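Local coordinates for protein Old Yellow Enzyme (Pichia, PDB 6AGZ) that binds flavin mononucleotide and, as an Old Yellow Enzyme of the NADH:flavin oxidoreductase family, probably catalyses the asymmetric reduction of enone compounds, at residues W309-L320 against D331-C342. Numbering follows the deposited sequence.
Sequences WKGVVLRSGGYL and DVNADDRTLIGC. With FMN (flavin mononucleotide), chain C.
Strands 313-316 and 338-341 run parallel, their axes approaching to 4.6 Å at an angle of 30°, from the bond of Val313 N to Arg337 O through to that of Gly341 N to Arg315 O, as the last two strands of the eight-stranded TIM barrel, joined through helix 328-334. At their N-terminal end Arg337, its chain bent at chi2 (83°), turns its guanidinium edge to the loop leading into strand 313-316: NH1 bonds Trp309 O at 2.8 Å and Gly311 O at 2.8 Å, both acceptors in the guanidinium plane, while NE pairs with Asp335 OD2. A leucine in place of Arg337 would probably leave both carbonyls without this donor and Asp335 without its charge partner. On the face bearing Arg315 and Ile340, Asp331 lays its carboxylate over the Arg315 guanidinium, planes 5° apart; this salt bridge is long, OD2 sits over the group's centre with no N-H aimed at it, so only the charges attract, and Arg315 NE pairs with Glu286. Asp331 OD2 spends its anti lone pair on Tyr319 OH (2.7 Å), and Ile340 CD1 sits over the tyrosine ring, a CH-pi contact 4.0 Å from its centroid. Beyond the strands the phosphate of flavin mononucleotide takes the Gly318 N-H at O1P (2.8 Å), and one water links Gly317 N and Gly341 O to phosphate O2P.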
loop_
_atom_site.group_PDB
_atom_site.type_symbol
_atom_site.label_atom_id
_atom_site.label_comp_id
_atom_site.label_asym_id
_atom_site.label_seq_id
_atom_site.Cartn_x
_atom_site.Cartn_y
_atom_site.Cartn_z
ATOM N N TRP A 309 5.518 -4.484 -7.259
ATOM C CA TRP A 309 6.489 -4.572 -8.342
ATOM C C TRP A 309 7.153 -5.943 -8.322
ATOM O O TRP A 309 7.706 -6.358 -7.297
ATOM C CB TRP A 309 7.525 -3.459 -8.214
ATOM C CG TRP A 309 8.628 -3.568 -9.205
ATOM C CD1 TRP A 309 9.909 -3.962 -8.962
ATOM C CD2 TRP A 309 8.551 -3.295 -10.609
ATOM N NE1 TRP A 309 10.638 -3.944 -10.124
ATOM C CE2 TRP A 309 9.828 -3.540 -11.151
ATOM C CE3 TRP A 309 7.528 -2.864 -11.460
ATOM C CZ2 TRP A 309 10.109 -3.367 -12.504
ATOM C CZ3 TRP A 309 7.809 -2.694 -12.803
ATOM C CH2 TRP A 309 9.089 -2.944 -13.312
ATOM N N LYS A 310 7.102 -6.645 -9.455
ATOM C CA LYS A 310 7.605 -8.008 -9.553
ATOM C C LYS A 310 8.966 -8.107 -10.231
ATOM O O LYS A 310 9.553 -9.195 -10.243
ATOM C CB LYS A 310 6.606 -8.888 -10.314
ATOM C CG LYS A 310 5.206 -8.902 -9.723
ATOM C CD LYS A 310 5.192 -9.539 -8.344
ATOM C CE LYS A 310 3.769 -9.717 -7.840
ATOM N NZ LYS A 310 3.734 -10.412 -6.525
ATOM N N GLY A 311 9.480 -7.017 -10.786
ATOM C CA GLY A 311 10.730 -7.033 -11.514
ATOM C C GLY A 311 11.929 -6.795 -10.621
ATOM O O GLY A 311 11.862 -6.909 -9.395
ATOM N N VAL A 312 13.052 -6.463 -11.261
ATOM C CA VAL A 312 14.271 -6.160 -10.522
ATOM C C VAL A 312 14.040 -4.932 -9.657
ATOM O O VAL A 312 13.508 -3.915 -10.120
ATOM C CB VAL A 312 15.446 -5.955 -11.490
ATOM C CG1 VAL A 312 16.696 -5.531 -10.731
ATOM C CG2 VAL A 312 15.706 -7.222 -12.289
ATOM N N VAL A 313 14.433 -5.023 -8.389
ATOM C CA VAL A 313 14.298 -3.923 -7.445
ATOM C C VAL A 313 15.660 -3.655 -6.821
ATOM O O VAL A 313 16.325 -4.582 -6.346
ATOM C CB VAL A 313 13.239 -4.216 -6.361
ATOM C CG1 VAL A 313 13.516 -5.544 -5.663
ATOM C CG2 VAL A 313 13.179 -3.077 -5.355
ATOM N N LEU A 314 16.082 -2.396 -6.845
ATOM C CA LEU A 314 17.327 -1.969 -6.219
ATOM C C LEU A 314 16.997 -1.339 -4.874
ATOM O O LEU A 314 16.291 -0.333 -4.821
ATOM C CB LEU A 314 18.072 -0.975 -7.109
ATOM C CG LEU A 314 19.172 -0.151 -6.436
ATOM C CD1 LEU A 314 20.276 -1.051 -5.900
ATOM C CD2 LEU A 314 19.735 0.883 -7.398
ATOM N N ARG A 315 17.499 -1.928 -3.795
ATOM C CA ARG A 315 17.242 -1.437 -2.447
ATOM C C ARG A 315 18.503 -0.778 -1.907
ATOM O O ARG A 315 19.575 -1.393 -1.913
ATOM C CB ARG A 315 16.797 -2.579 -1.531
ATOM C CG ARG A 315 15.711 -3.451 -2.141
ATOM C CD ARG A 315 15.250 -4.536 -1.183
ATOM N NE ARG A 315 14.566 -3.985 -0.018
ATOM C CZ ARG A 315 13.872 -4.712 0.851
ATOM N NH1 ARG A 315 13.762 -6.022 0.682
ATOM N NH2 ARG A 315 13.282 -4.129 1.886
ATOM N N SER A 316 18.381 0.469 -1.450
ATOM C CA SER A 316 19.545 1.202 -0.966
ATOM C C SER A 316 19.272 1.831 0.394
ATOM O O SER A 316 18.137 2.194 0.717
ATOM C CB SER A 316 19.972 2.292 -1.958
ATOM O OG SER A 316 20.354 1.728 -3.200
ATOM N N GLY A 317 20.336 1.954 1.189
ATOM C CA GLY A 317 20.292 2.687 2.442
ATOM C C GLY A 317 20.592 1.880 3.689
ATOM O O GLY A 317 19.819 0.996 4.069
ATOM N N GLY A 318 21.718 2.183 4.341
ATOM C CA GLY A 318 22.031 1.623 5.640
ATOM C C GLY A 318 22.642 0.239 5.636
ATOM O O GLY A 318 23.062 -0.233 6.701
ATOM N N TYR A 319 22.711 -0.427 4.481
ATOM C CA TYR A 319 23.020 -1.854 4.441
ATOM C C TYR A 319 24.415 -2.196 4.952
ATOM O O TYR A 319 24.645 -3.341 5.352
ATOM C CB TYR A 319 22.858 -2.382 3.015
ATOM C CG TYR A 319 21.427 -2.688 2.640
ATOM C CD1 TYR A 319 20.719 -3.686 3.296
ATOM C CD2 TYR A 319 20.787 -1.989 1.625
ATOM C CE1 TYR A 319 19.412 -3.975 2.959
ATOM C CE2 TYR A 319 19.480 -2.272 1.279
ATOM C CZ TYR A 319 18.797 -3.267 1.948
ATOM O OH TYR A 319 17.495 -3.553 1.609
ATOM N N LEU A 320 25.354 -1.252 4.943
ATOM C CA LEU A 320 26.716 -1.542 5.373
ATOM C C LEU A 320 27.034 -0.999 6.760
ATOM O O LEU A 320 28.189 -1.075 7.192
ATOM C CB LEU A 320 27.722 -1.006 4.353
ATOM C CG LEU A 320 27.897 -1.886 3.114
ATOM C CD1 LEU A 320 29.012 -1.361 2.224
ATOM C CD2 LEU A 320 28.160 -3.333 3.514
ATOM N N ASP A 331 17.908 -9.519 2.698
ATOM C CA ASP A 331 17.175 -8.943 1.575
ATOM C C ASP A 331 17.696 -9.457 0.237
ATOM O O ASP A 331 16.904 -9.768 -0.660
ATOM C CB ASP A 331 17.241 -7.418 1.629
ATOM C CG ASP A 331 16.477 -6.844 2.807
ATOM O OD1 ASP A 331 15.765 -7.615 3.486
ATOM O OD2 ASP A 331 16.585 -5.625 3.052
ATOM N N VAL A 332 19.018 -9.551 0.078
ATOM C CA VAL A 332 19.554 -9.990 -1.207
ATOM C C VAL A 332 19.301 -11.478 -1.418
ATOM O O VAL A 332 19.179 -11.934 -2.561
ATOM C CB VAL A 332 21.052 -9.642 -1.328
ATOM C CG1 VAL A 332 21.919 -10.662 -0.600
ATOM C CG2 VAL A 332 21.456 -9.539 -2.794
ATOM N N ASN A 333 19.202 -12.255 -0.337
ATOM C CA ASN A 333 18.895 -13.675 -0.455
ATOM C C ASN A 333 17.402 -13.969 -0.396
ATOM O O ASN A 333 17.006 -15.116 -0.632
ATOM C CB ASN A 333 19.612 -14.470 0.644
ATOM C CG ASN A 333 21.095 -14.638 0.372
ATOM O OD1 ASN A 333 21.555 -14.473 -0.759
ATOM N ND2 ASN A 333 21.850 -14.976 1.409
ATOM N N ALA A 334 16.571 -12.966 -0.098
ATOM C CA ALA A 334 15.137 -13.205 0.044
ATOM C C ALA A 334 14.524 -13.703 -1.258
ATOM O O ALA A 334 13.634 -14.564 -1.243
ATOM C CB ALA A 334 14.434 -11.930 0.511
ATOM N N ASP A 335 14.978 -13.176 -2.391
ATOM C CA ASP A 335 14.496 -13.621 -3.691
ATOM C C ASP A 335 15.648 -13.539 -4.685
ATOM O O ASP A 335 16.812 -13.370 -4.305
ATOM C CB ASP A 335 13.271 -12.807 -4.134
ATOM C CG ASP A 335 13.525 -11.307 -4.157
ATOM O OD1 ASP A 335 14.628 -10.874 -4.557
ATOM O OD2 ASP A 335 12.604 -10.552 -3.781
ATOM N N ASP A 336 15.321 -13.664 -5.971
ATOM C CA ASP A 336 16.309 -13.691 -7.041
ATOM C C ASP A 336 16.251 -12.445 -7.920
ATOM O O ASP A 336 16.728 -12.473 -9.058
ATOM C CB ASP A 336 16.121 -14.950 -7.888
ATOM C CG ASP A 336 17.399 -15.397 -8.566
ATOM O OD1 ASP A 336 18.477 -15.272 -7.947
ATOM O OD2 ASP A 336 17.325 -15.874 -9.717
ATOM N N ARG A 337 15.681 -11.346 -7.415
ATOM C CA ARG A 337 15.510 -10.137 -8.215
ATOM C C ARG A 337 15.920 -8.873 -7.463
ATOM O O ARG A 337 15.509 -7.774 -7.846
ATOM C CB ARG A 337 14.062 -10.013 -8.705
ATOM C CG ARG A 337 12.980 -10.189 -7.631
ATOM C CD ARG A 337 12.715 -8.902 -6.856
ATOM N NE ARG A 337 11.555 -8.998 -5.974
ATOM C CZ ARG A 337 10.416 -8.338 -6.163
ATOM N NH1 ARG A 337 10.281 -7.526 -7.202
ATOM N NH2 ARG A 337 9.412 -8.485 -5.309
ATOM N N THR A 338 16.729 -8.995 -6.415
ATOM C CA THR A 338 17.042 -7.874 -5.539
ATOM C C THR A 338 18.494 -7.449 -5.707
ATOM O O THR A 338 19.409 -8.267 -5.564
ATOM C CB THR A 338 16.770 -8.230 -4.075
ATOM O OG1 THR A 338 15.382 -8.540 -3.909
ATOM C CG2 THR A 338 17.136 -7.064 -3.169
ATOM N N LEU A 339 18.695 -6.170 -6.011
ATOM C CA LEU A 339 20.003 -5.534 -6.014
ATOM C C LEU A 339 20.183 -4.741 -4.724
ATOM O O LEU A 339 19.219 -4.233 -4.149
ATOM C CB LEU A 339 20.160 -4.605 -7.220
ATOM C CG LEU A 339 19.861 -5.179 -8.607
ATOM C CD1 LEU A 339 19.965 -4.090 -9.665
ATOM C CD2 LEU A 339 20.797 -6.330 -8.931
ATOM N N ILE A 340 21.431 -4.636 -4.275
ATOM C CA ILE A 340 21.767 -3.924 -3.046
ATOM C C ILE A 340 22.671 -2.755 -3.406
ATOM O O ILE A 340 23.753 -2.951 -3.975
ATOM C CB ILE A 340 22.443 -4.843 -2.016
ATOM C CG1 ILE A 340 21.490 -5.966 -1.600
ATOM C CG2 ILE A 340 22.883 -4.042 -0.802
ATOM C CD1 ILE A 340 20.291 -5.489 -0.806
ATOM N N GLY A 341 22.229 -1.545 -3.078
ATOM C CA GLY A 341 22.987 -0.338 -3.354
ATOM C C GLY A 341 23.701 0.168 -2.105
ATOM O O GLY A 341 23.120 0.209 -1.023
ATOM N N CYS A 342 24.966 0.540 -2.280
ATOM C CA CYS A 342 25.780 1.114 -1.210
ATOM C C CYS A 342 26.456 2.364 -1.756
ATOM O O CYS A 342 27.324 2.269 -2.631
ATOM C CB CYS A 342 26.811 0.108 -0.696
ATOM S SG CYS A 342 26.113 -1.477 -0.177
HETATM N N1 FMN C . 20.337 9.713 -4.452
HETATM C C2 FMN C . 19.803 10.004 -5.694
HETATM O O2 FMN C . 18.795 9.414 -6.083
HETATM N N3 FMN C . 20.394 10.955 -6.499
HETATM C C4 FMN C . 21.523 11.617 -6.065
HETATM O O4 FMN C . 22.056 12.466 -6.777
HETATM C C4A FMN C . 22.060 11.325 -4.818
HETATM N N5 FMN C . 23.186 11.989 -4.388
HETATM C C5A FMN C . 23.727 11.703 -3.153
HETATM C C6 FMN C . 24.864 12.377 -2.727
HETATM C C7 FMN C . 25.415 12.097 -1.484
HETATM C C7M FMN C . 26.643 12.823 -1.027
HETATM C C8 FMN C . 24.829 11.141 -0.664
HETATM C C8M FMN C . 25.424 10.837 0.679
HETATM C C9 FMN C . 23.691 10.470 -1.090
HETATM C C9A FMN C . 23.136 10.746 -2.337
HETATM N N10 FMN C . 22.002 10.079 -2.766
HETATM C C10 FMN C . 21.464 10.370 -4.007
HETATM C "C1'" FMN C . 21.365 9.035 -1.894
HETATM C "C2'" FMN C . 22.098 7.714 -2.143
HETATM O "O2'" FMN C . 21.932 7.338 -3.493
HETATM C "C3'" FMN C . 21.635 6.582 -1.227
HETATM O "O3'" FMN C . 20.281 6.281 -1.478
HETATM C "C4'" FMN C . 21.827 6.950 0.241
HETATM O "O4'" FMN C . 23.119 7.482 0.430
HETATM C "C5'" FMN C . 21.660 5.743 1.154
HETATM O "O5'" FMN C . 22.537 4.716 0.744
HETATM P P FMN C . 23.817 4.340 1.645
HETATM O O1P FMN C . 23.362 4.080 3.062
HETATM O O2P FMN C . 24.482 3.101 1.097
HETATM O O3P FMN C . 24.793 5.490 1.618
HETATM O O HOH W 1 23.131 0.975 1.480
#